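Local coordinates for GTP-sensing transcriptional pleiotropic repressor CodY (Clostridioides difficile, PDB 5N0L), which probably represses many genes in response to nutrients, binding isoleucine in its GAF domain, at residues V27-G37 and K52-D60. Residues are numbered along the deposited sequence; the frame is centred on the assembly and turned at random.
Sequences VSFDLLAGALG and KVLGLHLND
Phe-29 meets Leu-54 at one end of the line where strand 53-57 runs alongside helix 30-37, its short axis inclined at 33°, and His-57 meets Ala-33 further along; Leu-54 and His-57 bury the largest shares of surface. At the Leu-54 end the carbonyl does the work: Phe-29 N, at the N-cap position, donates to Leu-54 O over 2.8 Å in a nearly straight bond (170°) that arrives from above the carbonyl plane. A water donates to the same oxygen and also bonds Ser-28 OG, the acceptor of an ST turn with Asp-30 N. The Leu-54 side chain runs alongside Phe-29, its CB 3.9 Å from CD2 at the ring edge. One residue into the helix, Asp-30 reaches across to the strand, and its OD1 takes the Leu-56 N-H at 2.9 Å, on a bent path. Ala-33 lays its CB 3.6 Å from that same Leu-56 N. With CG anti to the backbone N (chi1 178°), His-57 extends its imidazole along the helix: CB sits 3.3 Å from Ala-33 O, and CD2 meets Gly-37 CA at 3.6 Å. A water in the ring plane ties NE2 to Asn-59 OD1. The contact thus seats helix 30-40 on an edge strand, within this chain, of the five-stranded antiparallel sheet, where Leu-54 and Gly-55 form a classic beta bulge opposite Val-46; Phe-29 also packs on Val-154 of helix 141-158, and Ser-28 joins a beta ladder with the second subunit.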
ATOM      1  N   VAL A  27     -13.865  -3.994  -2.587  1.00 24.50           N
ATOM      2  CA  VAL A  27     -13.524  -3.558  -3.964  1.00 26.39           C
ATOM      3  C   VAL A  27     -14.592  -4.066  -4.900  1.00 19.49           C
ATOM      4  O   VAL A  27     -14.986  -5.172  -4.803  1.00 21.17           O
ATOM      5  CB  VAL A  27     -12.172  -4.088  -4.399  1.00 34.15           C
ATOM      6  CG1 VAL A  27     -12.116  -5.568  -4.126  1.00 41.23           C
ATOM      7  CG2 VAL A  27     -11.905  -3.762  -5.874  1.00 30.59           C
ATOM      8  N   SER A  28     -15.104  -3.182  -5.731  1.00 38.31           N
ATOM      9  CA  SER A  28     -16.130  -3.490  -6.695  1.00 29.77           C
ATOM     10  C   SER A  28     -15.533  -3.472  -8.103  1.00 27.58           C
ATOM     11  O   SER A  28     -14.738  -2.663  -8.355  1.00 26.21           O
ATOM     12  CB  SER A  28     -17.132  -2.388  -6.654  1.00 24.04           C
ATOM     13  OG  SER A  28     -18.196  -2.608  -7.471  1.00 24.85           O
ATOM     14  N   PHE A  29     -15.986  -4.411  -8.902  1.00 35.03           N
ATOM     15  CA  PHE A  29     -15.642  -4.561 -10.301  1.00 25.19           C
ATOM     16  C   PHE A  29     -16.903  -4.294 -11.105  1.00 20.85           C
ATOM     17  O   PHE A  29     -17.073  -4.795 -12.181  1.00 23.35           O
ATOM     18  CB  PHE A  29     -15.046  -5.933 -10.540  1.00 24.67           C
ATOM     19  CG  PHE A  29     -13.716  -6.098  -9.925  1.00 21.93           C
ATOM     20  CD1 PHE A  29     -12.596  -5.595 -10.530  1.00 24.93           C
ATOM     21  CD2 PHE A  29     -13.593  -6.644  -8.649  1.00 23.22           C
ATOM     22  CE1 PHE A  29     -11.376  -5.688  -9.932  1.00 26.33           C
ATOM     23  CE2 PHE A  29     -12.379  -6.759  -8.071  1.00 20.70           C
ATOM     24  CZ  PHE A  29     -11.256  -6.290  -8.702  1.00 26.02           C
ATOM     25  N   ASP A  30     -17.803  -3.487 -10.574  1.00 20.96           N
ATOM     26  CA  ASP A  30     -19.017  -3.153 -11.309  1.00 19.07           C
ATOM     27  C   ASP A  30     -18.704  -2.412 -12.647  1.00 20.32           C
ATOM     28  O   ASP A  30     -19.421  -2.629 -13.605  1.00 22.64           O
ATOM     29  CB  ASP A  30     -19.988  -2.325 -10.472  1.00 23.78           C
ATOM     30  CG  ASP A  30     -20.846  -3.185  -9.562  1.00 26.99           C
ATOM     31  OD1 ASP A  30     -20.816  -4.406  -9.605  1.00 24.25           O
ATOM     32  OD2 ASP A  30     -21.512  -2.588  -8.682  1.00 25.62           O
ATOM     33  N   LEU A  31     -17.689  -1.567 -12.668  1.00 20.63           N
ATOM     34  CA  LEU A  31     -17.369  -0.765 -13.876  1.00 21.37           C
ATOM     35  C   LEU A  31     -16.815  -1.721 -14.944  1.00 23.09           C
ATOM     36  O   LEU A  31     -17.329  -1.673 -16.103  1.00 23.35           O
ATOM     37  CB  LEU A  31     -16.405   0.332 -13.577  1.00 23.54           C
ATOM     38  CG  LEU A  31     -16.970   1.452 -12.656  1.00 27.00           C
ATOM     39  CD1 LEU A  31     -15.774   2.179 -12.078  1.00 32.06           C
ATOM     40  CD2 LEU A  31     -17.890   2.346 -13.466  1.00 30.61           C
ATOM     41  N   LEU A  32     -15.979  -2.635 -14.560  1.00 21.06           N
ATOM     42  CA  LEU A  32     -15.468  -3.620 -15.617  1.00 20.35           C
ATOM     43  C   LEU A  32     -16.612  -4.510 -16.026  1.00 22.55           C
ATOM     44  O   LEU A  32     -16.793  -4.850 -17.216  1.00 23.06           O
ATOM     45  CB  LEU A  32     -14.334  -4.424 -15.049  1.00 20.59           C
ATOM     46  CG  LEU A  32     -13.745  -5.596 -15.922  1.00 21.21           C
ATOM     47  CD1 LEU A  32     -13.339  -5.004 -17.267  1.00 23.43           C
ATOM     48  CD2 LEU A  32     -12.578  -6.278 -15.275  1.00 25.40           C
ATOM     49  N   ALA A  33     -17.429  -5.010 -15.072  1.00 22.23           N
ATOM     50  CA  ALA A  33     -18.519  -5.882 -15.456  1.00 23.39           C
ATOM     51  C   ALA A  33     -19.473  -5.184 -16.446  1.00 21.69           C
ATOM     52  O   ALA A  33     -20.064  -5.886 -17.309  1.00 23.00           O
ATOM     53  CB  ALA A  33     -19.361  -6.388 -14.220  1.00 23.29           C
ATOM     54  N   GLY A  34     -19.791  -3.891 -16.209  1.00 21.25           N
ATOM     55  CA  GLY A  34     -20.653  -3.094 -17.088  1.00 23.41           C
ATOM     56  C   GLY A  34     -20.010  -3.027 -18.493  1.00 22.78           C
ATOM     57  O   GLY A  34     -20.750  -3.043 -19.468  1.00 24.38           O
ATOM     58  N   ALA A  35     -18.736  -2.759 -18.510  1.00 21.26           N
ATOM     59  CA  ALA A  35     -17.992  -2.617 -19.850  1.00 22.03           C
ATOM     60  C   ALA A  35     -18.091  -3.973 -20.611  1.00 24.91           C
ATOM     61  O   ALA A  35     -18.489  -4.042 -21.774  1.00 23.39           O
ATOM     62  CB  ALA A  35     -16.622  -2.194 -19.658  1.00 21.67           C
ATOM     63  N   LEU A  36     -17.776  -5.038 -19.951  1.00 21.55           N
ATOM     64  CA  LEU A  36     -17.924  -6.419 -20.512  1.00 22.67           C
ATOM     65  C   LEU A  36     -19.317  -6.739 -20.884  1.00 23.54           C
ATOM     66  O   LEU A  36     -19.589  -7.380 -21.933  1.00 23.10           O
ATOM     67  CB  LEU A  36     -17.526  -7.485 -19.490  1.00 26.73           C
ATOM     68  CG  LEU A  36     -16.136  -7.697 -19.274  1.00 25.79           C
ATOM     69  CD1 LEU A  36     -15.715  -8.485 -18.041  1.00 25.87           C
ATOM     70  CD2 LEU A  36     -15.500  -8.384 -20.545  1.00 30.35           C
ATOM     71  N   GLY A  37     -20.322  -6.440 -20.012  1.00 18.75           N
ATOM     72  CA  GLY A  37     -21.727  -6.910 -20.344  1.00 18.60           C
ATOM     73  C   GLY A  37     -22.236  -6.002 -21.547  1.00 19.90           C
ATOM     74  O   GLY A  37     -23.087  -6.432 -22.337  1.00 24.28           O
ATOM     75  N   LYS A  52     -18.453 -14.535  -3.253  1.00 20.61           N
ATOM     76  CA  LYS A  52     -19.056 -13.202  -3.130  1.00 23.75           C
ATOM     77  C   LYS A  52     -19.092 -12.529  -4.501  1.00 21.20           C
ATOM     78  O   LYS A  52     -18.062 -12.534  -5.201  1.00 25.51           O
ATOM     79  CB  LYS A  52     -18.247 -12.385  -2.104  1.00 25.21           C
ATOM     80  CG  LYS A  52     -18.143 -13.115  -0.704  1.00 30.86           C
ATOM     81  CD  LYS A  52     -19.459 -13.096   0.060  1.00 47.87           C
ATOM     82  CE  LYS A  52     -20.019 -14.398   0.639  1.00 50.79           C
ATOM     83  NZ  LYS A  52     -19.389 -15.321   1.602  1.00 34.62           N
ATOM     84  N   VAL A  53     -20.186 -11.890  -4.841  1.00 20.99           N
ATOM     85  CA  VAL A  53     -20.298 -11.116  -6.083  1.00 23.20           C
ATOM     86  C   VAL A  53     -19.634  -9.749  -5.937  1.00 27.13           C
ATOM     87  O   VAL A  53     -20.172  -8.865  -5.178  1.00 30.96           O
ATOM     88  CB  VAL A  53     -21.735 -10.962  -6.516  1.00 24.32           C
ATOM     89  CG1 VAL A  53     -21.836 -10.109  -7.810  1.00 28.39           C
ATOM     90  CG2 VAL A  53     -22.340 -12.331  -6.712  1.00 29.03           C
ATOM     91  N   LEU A  54     -18.452  -9.567  -6.556  1.00 22.35           N
ATOM     92  CA  LEU A  54     -17.678  -8.384  -6.520  1.00 23.84           C
ATOM     93  C   LEU A  54     -18.005  -7.407  -7.622  1.00 23.04           C
ATOM     94  O   LEU A  54     -17.678  -6.197  -7.533  1.00 21.99           O
ATOM     95  CB  LEU A  54     -16.189  -8.681  -6.486  1.00 24.30           C
ATOM     96  CG  LEU A  54     -15.628  -9.724  -5.509  1.00 24.15           C
ATOM     97  CD1 LEU A  54     -14.143  -9.838  -5.662  1.00 30.37           C
ATOM     98  CD2 LEU A  54     -15.983  -9.307  -4.074  1.00 30.02           C
ATOM     99  N   GLY A  55     -18.565  -7.954  -8.724  1.00 20.30           N
ATOM    100  CA  GLY A  55     -18.890  -7.109  -9.878  1.00 21.62           C
ATOM    101  C   GLY A  55     -20.065  -7.774 -10.575  1.00 19.04           C
ATOM    102  O   GLY A  55     -20.147  -9.006 -10.680  1.00 21.45           O
ATOM    103  N   LEU A  56     -20.986  -6.962 -11.025  1.00 20.81           N
ATOM    104  CA  LEU A  56     -22.226  -7.456 -11.598  1.00 22.37           C
ATOM    105  C   LEU A  56     -22.713  -6.558 -12.652  1.00 23.68           C
ATOM    106  O   LEU A  56     -22.717  -5.382 -12.468  1.00 22.21           O
ATOM    107  CB  LEU A  56     -23.291  -7.524 -10.504  1.00 23.28           C
ATOM    108  CG  LEU A  56     -24.661  -8.035 -10.908  1.00 23.86           C
ATOM    109  CD1 LEU A  56     -24.686  -9.489 -11.341  1.00 23.24           C
ATOM    110  CD2 LEU A  56     -25.662  -7.871  -9.716  1.00 28.68           C
ATOM    111  N   HIS A  57     -23.135  -7.150 -13.808  1.00 24.59           N
ATOM    112  CA  HIS A  57     -23.914  -6.459 -14.796  1.00 20.21           C
ATOM    113  C   HIS A  57     -24.987  -7.381 -15.317  1.00 22.86           C
ATOM    114  O   HIS A  57     -24.723  -8.578 -15.649  1.00 24.52           O
ATOM    115  CB  HIS A  57     -23.103  -6.124 -16.052  1.00 21.36           C
ATOM    116  CG  HIS A  57     -23.937  -5.444 -17.099  1.00 24.92           C
ATOM    117  ND1 HIS A  57     -24.411  -4.138 -17.031  1.00 26.75           N
ATOM    118  CD2 HIS A  57     -24.513  -6.009 -18.197  1.00 23.70           C
ATOM    119  CE1 HIS A  57     -25.146  -3.925 -18.132  1.00 28.21           C
ATOM    120  NE2 HIS A  57     -25.253  -5.059 -18.810  1.00 28.30           N
ATOM    121  N   LEU A  58     -26.197  -6.879 -15.433  1.00 22.90           N
ATOM    122  CA  LEU A  58     -27.357  -7.733 -15.887  1.00 23.29           C
ATOM    123  C   LEU A  58     -27.984  -7.201 -17.161  1.00 27.16           C
ATOM    124  O   LEU A  58     -28.685  -6.211 -17.154  1.00 25.85           O
ATOM    125  CB  LEU A  58     -28.460  -7.862 -14.767  1.00 24.12           C
ATOM    126  CG  LEU A  58     -27.984  -8.595 -13.507  1.00 26.89           C
ATOM    127  CD1 LEU A  58     -29.114  -8.422 -12.432  1.00 27.91           C
ATOM    128  CD2 LEU A  58     -27.605 -10.082 -13.749  1.00 25.85           C
ATOM    129  N   ASN A  59     -27.677  -7.863 -18.278  1.00 27.77           N
ATOM    130  CA  ASN A  59     -28.386  -7.625 -19.522  1.00 24.25           C
ATOM    131  C   ASN A  59     -29.816  -8.186 -19.481  1.00 23.69           C
ATOM    132  O   ASN A  59     -30.699  -7.628 -20.094  1.00 31.33           O
ATOM    133  CB  ASN A  59     -27.534  -8.328 -20.635  1.00 21.36           C
ATOM    134  CG  ASN A  59     -28.078  -8.006 -22.036  1.00 24.90           C
ATOM    135  OD1 ASN A  59     -27.794  -6.931 -22.535  1.00 29.21           O
ATOM    136  ND2 ASN A  59     -28.895  -8.903 -22.653  1.00 29.14           N
ATOM    137  N   ASP A  60     -30.012  -9.298 -18.751  1.00 25.10           N
ATOM    138  CA  ASP A  60     -31.260  -9.991 -18.615  1.00 27.71           C
ATOM    139  C   ASP A  60     -31.541 -10.117 -17.073  1.00 29.52           C
ATOM    140  O   ASP A  60     -31.115 -11.050 -16.456  1.00 26.53           O
ATOM    141  CB  ASP A  60     -31.217 -11.331 -19.244  1.00 25.50           C
ATOM    142  CG  ASP A  60     -30.867 -11.192 -20.786  1.00 28.29           C
ATOM    143  OD1 ASP A  60     -31.831 -10.917 -21.499  1.00 31.75           O
ATOM    144  OD2 ASP A  60     -29.655 -11.244 -21.145  1.00 31.62           O
TER
HETATM  145  O   HOH W   1     -19.697  -4.542  -5.895  1.00 41.47           O
HETATM  146  O   HOH W   2     -22.104  -2.993 -13.643  1.00 32.83           O
HETATM  147  O   HOH W   3     -26.136  -5.220 -21.450  1.00 37.38           O